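Histidyl-trna synthetase (PDB 1H4V) joins L-histidine to tRNA(His) at the expense of ATP, working as a homodimeric class II aminoacyl-tRNA synthetase. Local coordinates at residues F13-R18 against L323-G328; Q21-T26 against F307-V312; K327-Y332 against R356-L361; Y332-T337 against A379-L384; A391-L396 against Q404-R409. All coordinates share one frame; numbering follows the deposited sequence.

Contact 1: residues F13-R18 against L323-G328; sequences FGKELR and LPEEKG. With SO4 (sulfate ion), chain B.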
# COMPACT_ATOMS: atom_id res chain seq x y z
N PHE A 13 7.14 -10.58 -1.90
CA PHE A 13 7.98 -10.64 -0.72
C PHE A 13 9.42 -10.73 -1.19
O PHE A 13 9.66 -10.86 -2.38
CB PHE A 13 7.59 -11.82 0.18
CG PHE A 13 7.80 -13.17 -0.43
CD1 PHE A 13 9.01 -13.85 -0.25
CD2 PHE A 13 6.78 -13.80 -1.13
CE1 PHE A 13 9.19 -15.13 -0.76
CE2 PHE A 13 6.95 -15.09 -1.64
CZ PHE A 13 8.17 -15.76 -1.45
N GLY A 14 10.38 -10.64 -0.28
CA GLY A 14 11.78 -10.70 -0.69
C GLY A 14 12.17 -9.60 -1.67
O GLY A 14 11.69 -8.46 -1.60
N LYS A 15 13.03 -9.93 -2.62
CA LYS A 15 13.48 -8.94 -3.59
C LYS A 15 12.41 -8.31 -4.48
O LYS A 15 12.47 -7.11 -4.76
CB LYS A 15 14.60 -9.54 -4.45
CG LYS A 15 15.90 -9.62 -3.67
CD LYS A 15 17.04 -10.20 -4.45
CE LYS A 15 18.31 -10.16 -3.61
NZ LYS A 15 19.45 -10.82 -4.28
N GLU A 16 11.45 -9.09 -4.93
CA GLU A 16 10.40 -8.56 -5.78
C GLU A 16 9.68 -7.43 -5.07
O GLU A 16 9.43 -6.37 -5.64
CB GLU A 16 9.42 -9.68 -6.15
CG GLU A 16 8.16 -9.18 -6.81
CD GLU A 16 7.83 -9.92 -8.09
OE1 GLU A 16 7.59 -11.15 -8.04
OE2 GLU A 16 7.81 -9.26 -9.14
N LEU A 17 9.34 -7.64 -3.80
CA LEU A 17 8.65 -6.62 -3.03
C LEU A 17 9.54 -5.39 -2.88
O LEU A 17 9.08 -4.25 -3.06
CB LEU A 17 8.31 -7.15 -1.63
CG LEU A 17 7.10 -6.62 -0.86
CD1 LEU A 17 7.45 -6.63 0.63
CD2 LEU A 17 6.71 -5.23 -1.29
N ARG A 18 10.81 -5.62 -2.56
CA ARG A 18 11.74 -4.53 -2.37
C ARG A 18 11.90 -3.71 -3.64
O ARG A 18 12.04 -2.49 -3.58
CB ARG A 18 13.09 -5.06 -1.86
CG ARG A 18 13.05 -5.44 -0.36
CD ARG A 18 14.32 -6.19 0.07
NE ARG A 18 15.53 -5.44 -0.25
CZ ARG A 18 16.70 -6.01 -0.54
NH1 ARG A 18 16.80 -7.33 -0.55
NH2 ARG A 18 17.75 -5.26 -0.82
N LEU A 323 19.42 -6.28 -7.04
CA LEU A 323 19.20 -5.65 -5.75
C LEU A 323 20.13 -6.29 -4.73
O LEU A 323 20.33 -7.51 -4.75
CB LEU A 323 17.73 -5.87 -5.34
CG LEU A 323 16.93 -4.80 -4.59
CD1 LEU A 323 17.06 -3.46 -5.28
CD2 LEU A 323 15.47 -5.22 -4.53
N PRO A 324 20.74 -5.49 -3.85
CA PRO A 324 21.64 -6.07 -2.85
C PRO A 324 20.91 -7.09 -1.97
O PRO A 324 19.69 -7.24 -2.07
CB PRO A 324 22.12 -4.86 -2.06
CG PRO A 324 20.96 -3.92 -2.16
CD PRO A 324 20.56 -4.05 -3.61
N GLU A 325 21.65 -7.78 -1.12
CA GLU A 325 21.04 -8.77 -0.24
C GLU A 325 20.34 -8.12 0.94
O GLU A 325 20.72 -7.03 1.39
CB GLU A 325 22.09 -9.76 0.26
CG GLU A 325 22.78 -10.57 -0.84
CD GLU A 325 21.79 -11.26 -1.76
OE1 GLU A 325 20.84 -11.90 -1.25
OE2 GLU A 325 21.97 -11.18 -3.00
N GLU A 326 19.31 -8.79 1.44
CA GLU A 326 18.54 -8.32 2.59
C GLU A 326 19.50 -8.15 3.75
O GLU A 326 20.33 -9.03 4.01
CB GLU A 326 17.46 -9.35 2.95
CG GLU A 326 16.46 -8.93 4.02
CD GLU A 326 15.39 -7.99 3.49
OE1 GLU A 326 15.70 -6.80 3.23
OE2 GLU A 326 14.23 -8.44 3.33
N LYS A 327 19.42 -7.03 4.46
CA LYS A 327 20.31 -6.81 5.59
C LYS A 327 19.99 -7.82 6.69
O LYS A 327 18.84 -8.25 6.83
CB LYS A 327 20.16 -5.39 6.14
CG LYS A 327 21.35 -4.96 6.99
CD LYS A 327 20.98 -3.90 8.02
CE LYS A 327 20.08 -4.49 9.10
NZ LYS A 327 19.81 -3.53 10.21
N GLY A 328 21.00 -8.19 7.46
CA GLY A 328 20.80 -9.14 8.54
C GLY A 328 20.56 -8.46 9.88
O GLY A 328 20.71 -7.25 9.99
S SO4 B . 16.15 -1.82 0.01
O1 SO4 B . 17.43 -2.38 -0.46
O2 SO4 B . 15.70 -0.77 -0.92
O3 SO4 B . 16.29 -1.25 1.35
O4 SO4 B . 15.14 -2.90 0.05
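Lys15 and Leu323 bring the backbones nearest, their CA atoms 6.9 Å apart, where the beginning of helix 14-33 runs beside the irregular linker 323-328. Arg18 does most of the work: the outer nitrogens of its guanidinium close end-on upon one backbone oxygen, NH2 lying 3.0 Å and NH1 3.3 Å from Pro324 O, both on the same face of that carbonyl. A bend at chi3 (55°) swings NE round, and on this other edge a sulfate ion, probably from the crystallisation liquor, takes a nearly straight bond from Arg18 NE to O4 (2.6 Å) and another from NH2 to O1. Leu323 CG lies over one face of the guanidinium; Glu326 OE1 lies over the opposite one as a long ion pair. Lys15, extended beyond CG, carries NZ to 2.8 Å from Glu325 OE2, above the carboxylate plane. Ion pairs, hydrogen bonds and the packing of Leu323 on Arg18 together hold the linker; the pairs to Glu325 and Glu326 probably weaken as salt rises.

Contact 2: residues Q21-T26 against F307-V312; sequences QRIVAT and FGVERV. With SO4 (sulfate ion), chain B.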
# COMPACT_ATOMS: atom_id res chain seq x y z
N GLN A 21 8.87 -1.49 -3.89
CA GLN A 21 8.94 -0.41 -2.92
C GLN A 21 9.93 0.67 -3.34
O GLN A 21 9.72 1.84 -3.04
CB GLN A 21 9.30 -0.97 -1.54
CG GLN A 21 8.29 -2.01 -1.05
CD GLN A 21 8.63 -2.62 0.28
OE1 GLN A 21 9.77 -3.01 0.52
NE2 GLN A 21 7.63 -2.73 1.16
N ARG A 22 11.00 0.28 -4.02
CA ARG A 22 11.98 1.24 -4.48
C ARG A 22 11.37 2.11 -5.56
O ARG A 22 11.49 3.33 -5.56
CB ARG A 22 13.22 0.53 -5.04
CG ARG A 22 14.22 0.10 -4.00
CD ARG A 22 15.61 0.15 -4.59
NE ARG A 22 16.63 -0.33 -3.66
CZ ARG A 22 17.94 -0.27 -3.90
NH1 ARG A 22 18.37 0.26 -5.04
NH2 ARG A 22 18.81 -0.74 -3.02
N ILE A 23 10.69 1.44 -6.49
CA ILE A 23 10.05 2.12 -7.60
C ILE A 23 9.05 3.15 -7.09
O ILE A 23 9.07 4.31 -7.54
CB ILE A 23 9.35 1.10 -8.51
CG1 ILE A 23 10.41 0.17 -9.11
CG2 ILE A 23 8.59 1.81 -9.62
CD1 ILE A 23 9.86 -0.97 -9.92
N VAL A 24 8.19 2.75 -6.16
CA VAL A 24 7.21 3.67 -5.61
C VAL A 24 7.89 4.77 -4.80
O VAL A 24 7.50 5.94 -4.90
CB VAL A 24 6.14 2.92 -4.75
CG1 VAL A 24 5.32 3.90 -3.95
CG2 VAL A 24 5.20 2.12 -5.67
N ALA A 25 8.91 4.43 -4.01
CA ALA A 25 9.63 5.42 -3.20
C ALA A 25 10.26 6.47 -4.11
O ALA A 25 10.33 7.65 -3.77
CB ALA A 25 10.71 4.75 -2.34
N THR A 26 10.74 6.04 -5.27
CA THR A 26 11.34 6.97 -6.21
C THR A 26 10.29 7.91 -6.80
O THR A 26 10.52 9.12 -6.90
CB THR A 26 12.04 6.23 -7.34
OG1 THR A 26 13.16 5.52 -6.80
CG2 THR A 26 12.51 7.20 -8.41
N PHE A 307 2.17 4.68 -14.94
CA PHE A 307 3.13 3.68 -15.41
C PHE A 307 2.98 2.43 -14.53
O PHE A 307 2.64 2.52 -13.35
CB PHE A 307 4.58 4.22 -15.44
CG PHE A 307 5.18 4.52 -14.10
CD1 PHE A 307 5.50 3.50 -13.21
CD2 PHE A 307 5.50 5.83 -13.76
CE1 PHE A 307 6.14 3.78 -12.00
CE2 PHE A 307 6.15 6.13 -12.56
CZ PHE A 307 6.47 5.11 -11.68
N GLY A 308 3.17 1.27 -15.13
CA GLY A 308 3.03 0.03 -14.40
C GLY A 308 4.29 -0.33 -13.64
O GLY A 308 5.38 -0.40 -14.21
N VAL A 309 4.14 -0.54 -12.35
CA VAL A 309 5.27 -0.91 -11.51
C VAL A 309 5.93 -2.19 -12.02
O VAL A 309 7.16 -2.26 -12.12
CB VAL A 309 4.81 -1.08 -10.04
CG1 VAL A 309 5.96 -1.55 -9.17
CG2 VAL A 309 4.25 0.26 -9.53
N GLU A 310 5.13 -3.20 -12.37
CA GLU A 310 5.68 -4.45 -12.88
C GLU A 310 6.40 -4.24 -14.22
O GLU A 310 7.41 -4.87 -14.47
CB GLU A 310 4.59 -5.52 -13.05
CG GLU A 310 4.00 -6.07 -11.76
CD GLU A 310 2.93 -5.16 -11.16
OE1 GLU A 310 2.57 -4.14 -11.80
OE2 GLU A 310 2.45 -5.48 -10.05
N ARG A 311 5.87 -3.36 -15.06
CA ARG A 311 6.50 -3.09 -16.35
C ARG A 311 7.89 -2.52 -16.09
O ARG A 311 8.87 -2.89 -16.74
CB ARG A 311 5.70 -2.06 -17.16
CG ARG A 311 4.37 -2.54 -17.69
CD ARG A 311 4.53 -3.40 -18.93
NE ARG A 311 3.24 -3.80 -19.49
CZ ARG A 311 2.36 -2.94 -20.01
NH1 ARG A 311 2.63 -1.64 -20.05
NH2 ARG A 311 1.19 -3.39 -20.47
N VAL A 312 7.96 -1.59 -15.14
CA VAL A 312 9.22 -0.95 -14.79
C VAL A 312 10.21 -1.93 -14.16
O VAL A 312 11.38 -1.92 -14.52
CB VAL A 312 8.99 0.26 -13.84
CG1 VAL A 312 10.32 0.81 -13.35
CG2 VAL A 312 8.23 1.35 -14.60
S SO4 B . 16.15 -1.82 0.01
O1 SO4 B . 17.43 -2.38 -0.46
O2 SO4 B . 15.70 -0.77 -0.92
O3 SO4 B . 16.29 -1.25 1.35
O4 SO4 B . 15.14 -2.90 0.05
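Where strand 302-308 of the catalytic domain's mixed sheet turns directly into helix 309-318, Ile23 of helix 14-33 fits against the junction. The CA atoms of Ile23 and Val309 come within 6.9 Å, and Gly308 serves as N-cap of the new helix. Ile23 divides its two branches between strand and helix. Ile23 CG2 meets the edge of the Phe307 ring, 3.9 Å from CE1. The longer branch starts with CG1 anti to the carbonyl carbon (chi1 -63°) and continues fully extended (chi2 174°), which takes CD1 into the first turn of helix 309-318. There Ile23 CD1 touches Val309 O at 3.7 Å, Val309 CG1 at 4.0 Å and Val312 CG1 at 3.9 Å, the side chains of Ile23 and Val312 lying alongside with opposite headings. Val24 adds a looser touch, CG2 to Val309 CG2. The side chains that meet are all apolar, and Leu147 and Cys150 of helix 137-153 also pack on Phe307. Arg22, which takes no part in the joint, offers NE to O2 of the sulfate at 2.9 Å, with a weak second bond from NH2 to O1. A long helix laid against the strand-to-helix turn of an antiparallel-rich sheet belongs to the class II synthetase catalytic fold, in which this strand and helix correspond to the region of motif 3.

Contact 3: residues K327-Y332 against R356-L361; sequences KGPDLY and RAEYAL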
# COMPACT_ATOMS: atom_id res chain seq x y z
N LYS A 327 19.42 -7.03 4.46
CA LYS A 327 20.31 -6.81 5.59
C LYS A 327 19.99 -7.82 6.69
O LYS A 327 18.84 -8.25 6.83
CB LYS A 327 20.16 -5.39 6.14
CG LYS A 327 21.35 -4.96 6.99
CD LYS A 327 20.98 -3.90 8.02
CE LYS A 327 20.08 -4.49 9.10
NZ LYS A 327 19.81 -3.53 10.21
N GLY A 328 21.00 -8.19 7.46
CA GLY A 328 20.80 -9.14 8.54
C GLY A 328 20.56 -8.46 9.88
O GLY A 328 20.71 -7.25 9.99
N PRO A 329 20.19 -9.21 10.91
CA PRO A 329 19.95 -8.59 12.21
C PRO A 329 21.25 -8.07 12.81
O PRO A 329 22.33 -8.50 12.42
CB PRO A 329 19.37 -9.73 13.03
CG PRO A 329 20.10 -10.91 12.49
CD PRO A 329 20.02 -10.67 11.00
N ASP A 330 21.13 -7.14 13.75
CA ASP A 330 22.31 -6.60 14.41
C ASP A 330 22.86 -7.64 15.38
O ASP A 330 24.06 -7.69 15.63
CB ASP A 330 21.97 -5.32 15.18
CG ASP A 330 21.53 -4.19 14.27
OD1 ASP A 330 22.18 -3.98 13.23
OD2 ASP A 330 20.53 -3.51 14.59
N LEU A 331 21.98 -8.49 15.90
CA LEU A 331 22.38 -9.52 16.85
C LEU A 331 21.57 -10.81 16.70
O LEU A 331 20.34 -10.78 16.68
CB LEU A 331 22.23 -8.99 18.28
CG LEU A 331 22.46 -9.97 19.45
CD1 LEU A 331 23.94 -10.33 19.53
CD2 LEU A 331 22.01 -9.32 20.78
N TYR A 332 22.27 -11.94 16.60
CA TYR A 332 21.62 -13.25 16.51
C TYR A 332 22.09 -14.05 17.72
O TYR A 332 23.24 -14.49 17.79
CB TYR A 332 22.00 -13.98 15.23
CG TYR A 332 21.15 -15.20 14.99
CD1 TYR A 332 19.80 -15.08 14.68
CD2 TYR A 332 21.67 -16.48 15.15
CE1 TYR A 332 18.98 -16.20 14.53
CE2 TYR A 332 20.86 -17.61 15.01
CZ TYR A 332 19.52 -17.46 14.70
OH TYR A 332 18.71 -18.57 14.58
N ARG A 356 17.96 -4.66 15.82
CA ARG A 356 17.29 -5.83 15.30
C ARG A 356 17.99 -7.03 15.95
O ARG A 356 19.14 -7.35 15.63
CB ARG A 356 17.40 -5.90 13.78
CG ARG A 356 16.72 -7.12 13.17
CD ARG A 356 16.73 -7.06 11.65
NE ARG A 356 16.50 -8.37 11.07
CZ ARG A 356 16.70 -8.67 9.79
NH1 ARG A 356 17.14 -7.74 8.95
NH2 ARG A 356 16.49 -9.91 9.35
N ALA A 357 17.30 -7.69 16.87
CA ALA A 357 17.89 -8.83 17.57
C ALA A 357 17.04 -10.08 17.43
O ALA A 357 15.85 -10.08 17.77
CB ALA A 357 18.09 -8.49 19.04
N GLU A 358 17.65 -11.15 16.94
CA GLU A 358 16.94 -12.41 16.75
C GLU A 358 17.59 -13.51 17.57
O GLU A 358 18.68 -13.35 18.10
CB GLU A 358 16.91 -12.77 15.27
CG GLU A 358 16.07 -11.79 14.45
CD GLU A 358 16.13 -12.05 12.95
OE1 GLU A 358 15.81 -13.18 12.53
OE2 GLU A 358 16.49 -11.11 12.20
N TYR A 359 16.91 -14.64 17.67
CA TYR A 359 17.42 -15.75 18.46
C TYR A 359 16.92 -17.09 17.95
O TYR A 359 15.86 -17.16 17.33
CB TYR A 359 16.98 -15.55 19.91
CG TYR A 359 15.47 -15.49 20.05
CD1 TYR A 359 14.71 -16.66 20.09
CD2 TYR A 359 14.80 -14.27 20.07
CE1 TYR A 359 13.32 -16.61 20.12
CE2 TYR A 359 13.42 -14.21 20.10
CZ TYR A 359 12.68 -15.38 20.12
OH TYR A 359 11.31 -15.33 20.10
N ALA A 360 17.68 -18.14 18.21
CA ALA A 360 17.29 -19.48 17.79
C ALA A 360 16.35 -20.02 18.86
O ALA A 360 16.51 -19.69 20.04
CB ALA A 360 18.53 -20.37 17.67
N LEU A 361 15.38 -20.83 18.45
CA LEU A 361 14.43 -21.39 19.41
C LEU A 361 14.87 -22.68 20.08
O LEU A 361 14.22 -23.12 21.03
CB LEU A 361 13.08 -21.64 18.74
CG LEU A 361 12.02 -20.56 18.92
CD1 LEU A 361 10.71 -21.04 18.27
CD2 LEU A 361 11.81 -20.28 20.41
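Arg356 has CG anti to its backbone N (chi1 179°) and runs extended as far as NE (chi3 161°), a shape that lays the side chain across Pro329 and brings its guanidinium over the Gly328-Pro329 peptide. Pro329 N sits over the centre of that flat group, and Gly328 C toward its rim. Arg356 NH1 continues to Lys327 O at 2.8 Å, approaching from above the carbonyl plane. On the NE side, Arg356 NE (3.0 Å) and NH2 (3.1 Å) grip Glu358 OE2 side-on, the oxygen tilted somewhat from the guanidinium plane. Glu358 OE2 lies 3.3 Å from Pro329 CB and so also packs against the proline ring. Asp330 OD2 receives a nearly straight bond from Arg356 N (3.1 Å, 174°) on its anti side, out of the carboxylate plane. Arg356 O binds Leu331 N, with a weak second bond from Asp330 N, and Glu358 N reaches Leu331 O at 2.7 Å. Leu331 and Ala357 share one face of the sheet; Tyr332 and Glu358 occupy the other, the ring edge of Tyr332 resting on Glu358 CB. Glu32 and Gly35 of the second subunit pack on Arg356 and Glu358 respectively. Parallel neighbours 331-335 and 357-359, linked through helix 338-351, form the beta-alpha-beta crossover that opens the anticodon-binding domain of class IIa synthetases.

Contact 4: residues Y332-T337 against A379-L384; sequences YLIPLT and AFAGFL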
# COMPACT_ATOMS: atom_id res chain seq x y z
N TYR A 332 22.27 -11.94 16.60
CA TYR A 332 21.62 -13.25 16.51
C TYR A 332 22.09 -14.05 17.72
O TYR A 332 23.24 -14.49 17.79
CB TYR A 332 22.00 -13.98 15.23
CG TYR A 332 21.15 -15.20 14.99
CD1 TYR A 332 19.80 -15.08 14.68
CD2 TYR A 332 21.67 -16.48 15.15
CE1 TYR A 332 18.98 -16.20 14.53
CE2 TYR A 332 20.86 -17.61 15.01
CZ TYR A 332 19.52 -17.46 14.70
OH TYR A 332 18.71 -18.57 14.58
N LEU A 333 21.19 -14.23 18.68
CA LEU A 333 21.46 -14.94 19.93
C LEU A 333 21.34 -16.45 19.84
O LEU A 333 20.34 -16.99 19.38
CB LEU A 333 20.52 -14.44 21.02
CG LEU A 333 20.93 -13.13 21.66
CD1 LEU A 333 19.73 -12.45 22.31
CD2 LEU A 333 22.03 -13.41 22.68
N ILE A 334 22.38 -17.14 20.32
CA ILE A 334 22.40 -18.60 20.30
C ILE A 334 22.33 -19.16 21.72
O ILE A 334 23.29 -19.05 22.49
CB ILE A 334 23.70 -19.14 19.63
CG1 ILE A 334 23.75 -18.74 18.17
CG2 ILE A 334 23.79 -20.65 19.78
CD1 ILE A 334 24.03 -17.30 17.93
N PRO A 335 21.19 -19.75 22.10
CA PRO A 335 21.06 -20.32 23.45
C PRO A 335 21.79 -21.66 23.43
O PRO A 335 21.67 -22.42 22.48
CB PRO A 335 19.54 -20.47 23.62
CG PRO A 335 19.06 -20.71 22.23
CD PRO A 335 19.90 -19.77 21.38
N LEU A 336 22.58 -21.94 24.46
CA LEU A 336 23.32 -23.20 24.50
C LEU A 336 22.57 -24.28 25.26
O LEU A 336 22.75 -25.47 25.00
CB LEU A 336 24.71 -22.98 25.09
CG LEU A 336 25.50 -21.97 24.26
CD1 LEU A 336 26.86 -21.72 24.88
CD2 LEU A 336 25.63 -22.50 22.84
N THR A 337 21.72 -23.87 26.20
CA THR A 337 20.94 -24.84 26.95
C THR A 337 19.47 -24.52 26.69
O THR A 337 19.15 -23.47 26.12
CB THR A 337 21.19 -24.76 28.48
OG1 THR A 337 20.79 -23.47 28.97
CG2 THR A 337 22.65 -25.00 28.79
N ALA A 379 25.48 -8.87 12.44
CA ALA A 379 26.65 -8.06 12.74
C ALA A 379 27.33 -8.75 13.93
O ALA A 379 28.54 -8.97 13.92
CB ALA A 379 26.23 -6.64 13.12
N PHE A 380 26.54 -9.12 14.93
CA PHE A 380 27.04 -9.80 16.12
C PHE A 380 26.33 -11.11 16.37
O PHE A 380 25.17 -11.28 16.01
CB PHE A 380 26.87 -8.95 17.38
CG PHE A 380 27.81 -7.80 17.48
CD1 PHE A 380 27.53 -6.60 16.85
CD2 PHE A 380 28.98 -7.91 18.23
CE1 PHE A 380 28.40 -5.51 16.95
CE2 PHE A 380 29.86 -6.83 18.34
CZ PHE A 380 29.57 -5.63 17.71
N ALA A 381 27.03 -12.02 17.02
CA ALA A 381 26.47 -13.30 17.40
C ALA A 381 26.51 -13.23 18.93
O ALA A 381 27.41 -12.62 19.50
CB ALA A 381 27.33 -14.44 16.90
N GLY A 382 25.51 -13.82 19.59
CA GLY A 382 25.49 -13.79 21.04
C GLY A 382 25.35 -15.21 21.56
O GLY A 382 24.70 -16.05 20.93
N PHE A 383 25.97 -15.49 22.69
CA PHE A 383 25.89 -16.83 23.24
C PHE A 383 25.43 -16.82 24.68
O PHE A 383 25.94 -16.07 25.51
CB PHE A 383 27.24 -17.54 23.12
CG PHE A 383 27.70 -17.69 21.71
CD1 PHE A 383 28.30 -16.63 21.04
CD2 PHE A 383 27.51 -18.89 21.02
CE1 PHE A 383 28.69 -16.76 19.71
CE2 PHE A 383 27.90 -19.03 19.69
CZ PHE A 383 28.49 -17.96 19.03
N LEU A 384 24.44 -17.67 24.97
CA LEU A 384 23.90 -17.78 26.31
C LEU A 384 23.91 -19.23 26.77
O LEU A 384 23.20 -20.08 26.23
CB LEU A 384 22.47 -17.24 26.36
CG LEU A 384 22.26 -15.74 26.21
CD1 LEU A 384 20.76 -15.47 26.13
CD2 LEU A 384 22.86 -14.99 27.39
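Leu333 and Leu384 lie on one face of the sheet and Ile334 and Phe383 on the other, so each face of this parallel strand pair has its own apolar contact. On the first, Leu333 has CG anti to the carbonyl carbon (chi1 -80°), and with chi2 at 158° its CD2 lies directly on Gly382, 3.8 Å from the CA of that residue, which has no side chain there. Leu333 CD2 also reaches Leu384 CD1 at 4.2 Å. On the other face, Ile334 CB meets Phe383 CD2 at 4.1 Å, approaching the ring obliquely, while Leu336 CD2 stands at its edge; Ile334 CD1 lies 3.3 Å from Gly382 O. Five backbone bonds alternate between the strands, from Tyr332 N to Phe380 O through to Leu336 N to Leu384 O, and the axes of strand segments 332-335 and 380-384 cross at -24°. Helix 338-351 covers the Leu333 face and helix 366-375 the Phe383 face. Central parallel strands sandwiched between helices are characteristic of the alpha/beta anticodon-binding domain of class IIa synthetases.

Contact 5: residues A391-L396 against Q404-R409; sequences AGEVTL and QVRLSR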
# COMPACT_ATOMS: atom_id res chain seq x y z
N ALA A 391 25.92 -15.95 35.75
CA ALA A 391 26.60 -14.68 35.97
C ALA A 391 25.78 -13.48 35.51
O ALA A 391 26.17 -12.34 35.73
CB ALA A 391 27.95 -14.69 35.26
N GLY A 392 24.64 -13.72 34.87
CA GLY A 392 23.82 -12.62 34.39
C GLY A 392 24.62 -11.82 33.37
O GLY A 392 24.62 -10.59 33.38
N GLU A 393 25.31 -12.54 32.49
CA GLU A 393 26.14 -11.93 31.46
C GLU A 393 25.83 -12.50 30.09
O GLU A 393 24.93 -13.32 29.93
CB GLU A 393 27.62 -12.17 31.78
CG GLU A 393 28.06 -11.56 33.10
CD GLU A 393 29.48 -11.96 33.49
OE1 GLU A 393 29.96 -11.45 34.53
OE2 GLU A 393 30.10 -12.77 32.77
N VAL A 394 26.60 -12.06 29.10
CA VAL A 394 26.44 -12.50 27.72
C VAL A 394 27.79 -12.47 27.02
O VAL A 394 28.67 -11.70 27.40
CB VAL A 394 25.49 -11.57 26.93
CG1 VAL A 394 25.11 -12.19 25.60
CG2 VAL A 394 24.26 -11.26 27.76
N THR A 395 27.94 -13.31 26.01
CA THR A 395 29.17 -13.35 25.25
C THR A 395 28.81 -12.84 23.87
O THR A 395 27.86 -13.32 23.26
CB THR A 395 29.73 -14.78 25.14
OG1 THR A 395 30.19 -15.20 26.43
CG2 THR A 395 30.89 -14.85 24.15
N LEU A 396 29.54 -11.84 23.40
CA LEU A 396 29.29 -11.28 22.09
C LEU A 396 30.50 -11.47 21.18
O LEU A 396 31.64 -11.49 21.65
CB LEU A 396 28.96 -9.78 22.20
CG LEU A 396 27.67 -9.39 22.94
CD1 LEU A 396 27.54 -7.86 22.97
CD2 LEU A 396 26.46 -10.02 22.26
N GLN A 404 35.67 -11.13 20.36
CA GLN A 404 34.70 -11.70 21.28
C GLN A 404 34.83 -11.11 22.68
O GLN A 404 35.92 -11.07 23.25
CB GLN A 404 34.87 -13.22 21.36
CG GLN A 404 33.80 -13.90 22.19
CD GLN A 404 33.97 -15.41 22.25
OE1 GLN A 404 34.06 -16.08 21.23
NE2 GLN A 404 34.02 -15.94 23.46
N VAL A 405 33.71 -10.66 23.23
CA VAL A 405 33.71 -10.04 24.55
C VAL A 405 32.63 -10.61 25.47
O VAL A 405 31.60 -11.10 25.02
CB VAL A 405 33.49 -8.53 24.43
CG1 VAL A 405 32.10 -8.26 23.84
CG2 VAL A 405 33.64 -7.87 25.79
N ARG A 406 32.89 -10.52 26.77
CA ARG A 406 31.96 -11.00 27.78
C ARG A 406 31.48 -9.80 28.58
O ARG A 406 32.27 -9.15 29.26
CB ARG A 406 32.66 -12.01 28.70
CG ARG A 406 31.82 -12.46 29.88
CD ARG A 406 30.61 -13.26 29.43
NE ARG A 406 30.92 -14.68 29.27
CZ ARG A 406 30.95 -15.57 30.26
NH1 ARG A 406 30.70 -15.19 31.51
NH2 ARG A 406 31.23 -16.84 30.01
N LEU A 407 30.20 -9.48 28.50
CA LEU A 407 29.68 -8.34 29.23
C LEU A 407 28.37 -8.67 29.94
O LEU A 407 27.72 -9.67 29.64
CB LEU A 407 29.49 -7.15 28.28
CG LEU A 407 28.60 -7.33 27.04
CD1 LEU A 407 28.64 -6.06 26.20
CD2 LEU A 407 29.09 -8.49 26.20
N SER A 408 28.00 -7.83 30.91
CA SER A 408 26.76 -8.01 31.66
C SER A 408 25.57 -7.59 30.80
O SER A 408 25.72 -6.81 29.85
CB SER A 408 26.79 -7.18 32.94
OG SER A 408 26.91 -5.80 32.65
N ARG A 409 24.39 -8.10 31.12
CA ARG A 409 23.20 -7.76 30.35
C ARG A 409 22.86 -6.27 30.32
O ARG A 409 22.35 -5.78 29.32
CB ARG A 409 21.99 -8.54 30.86
CG ARG A 409 22.03 -10.01 30.51
CD ARG A 409 20.62 -10.56 30.41
NE ARG A 409 20.60 -11.97 30.04
CZ ARG A 409 19.51 -12.63 29.68
NH1 ARG A 409 18.34 -12.00 29.63
NH2 ARG A 409 19.59 -13.92 29.37
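Gly392, with positive phi, is the C-prime residue of the Schellman motif that ends helix 386-391; its O receives a weak bond from Arg409 N. Glu393 follows, its CA only 4.0 Å from that of Ser408 in a non-hydrogen-bonded pair. Its chain, extended beyond CG, runs roughly perpendicular to Arg406 and sets Glu393 OE2 2.8 Å from Arg406 NH1, in the guanidinium plane and nearly along the carboxylate C-O bond. Val394 pairs with Leu407 through two backbone bonds, Val394 N to Leu407 O (2.7 Å) and Leu407 N to Val394 O (2.9 Å), while Val394 CG2 touches Arg409 CG. The strands so joined make the antiparallel hairpin 393-398/404-408, which closes one edge of the anticodon-binding domain's mixed sheet. Thr395 next offers OG1 to Arg406 NE at 3.0 Å, bends at chi2 (66°) and chi3 (87°) of the arginine putting NE there; Glu388 also bonds Thr395 OG1. Thr395 CG2 rests against Gln404, 3.4 Å from NE2. Leu396 exchanges two backbone bonds with Val405, and on the face it shares with Leu407 its CD1 meets Leu407 CD2 at 3.6 Å, beside Tyr415 of helix 412-419.

Overall arrangement
The five contacts trace a path from the catalytic domain to the far edge of the anticodon-binding domain. Contacts 1 and 2 share helix 14-33 and one sulfate, bound by both Arg18 and Arg22; Leu323 CD1 of contact 1 lies 3.5 Å from Arg22 NE of contact 2. The linker of contact 1 runs straight into contact 3, with which it shares Lys327 and Gly328. Contacts 3, 4 and 5 are successive steps across one sheet: Glu358 O lies 2.7 Å from Leu333 N, and Phe383 N 2.9 Å from Thr395 O. Contact 5 is remote from contact 2, their centres about 45 Å apart, whereas the second subunit touches contacts 1, 2 and 3.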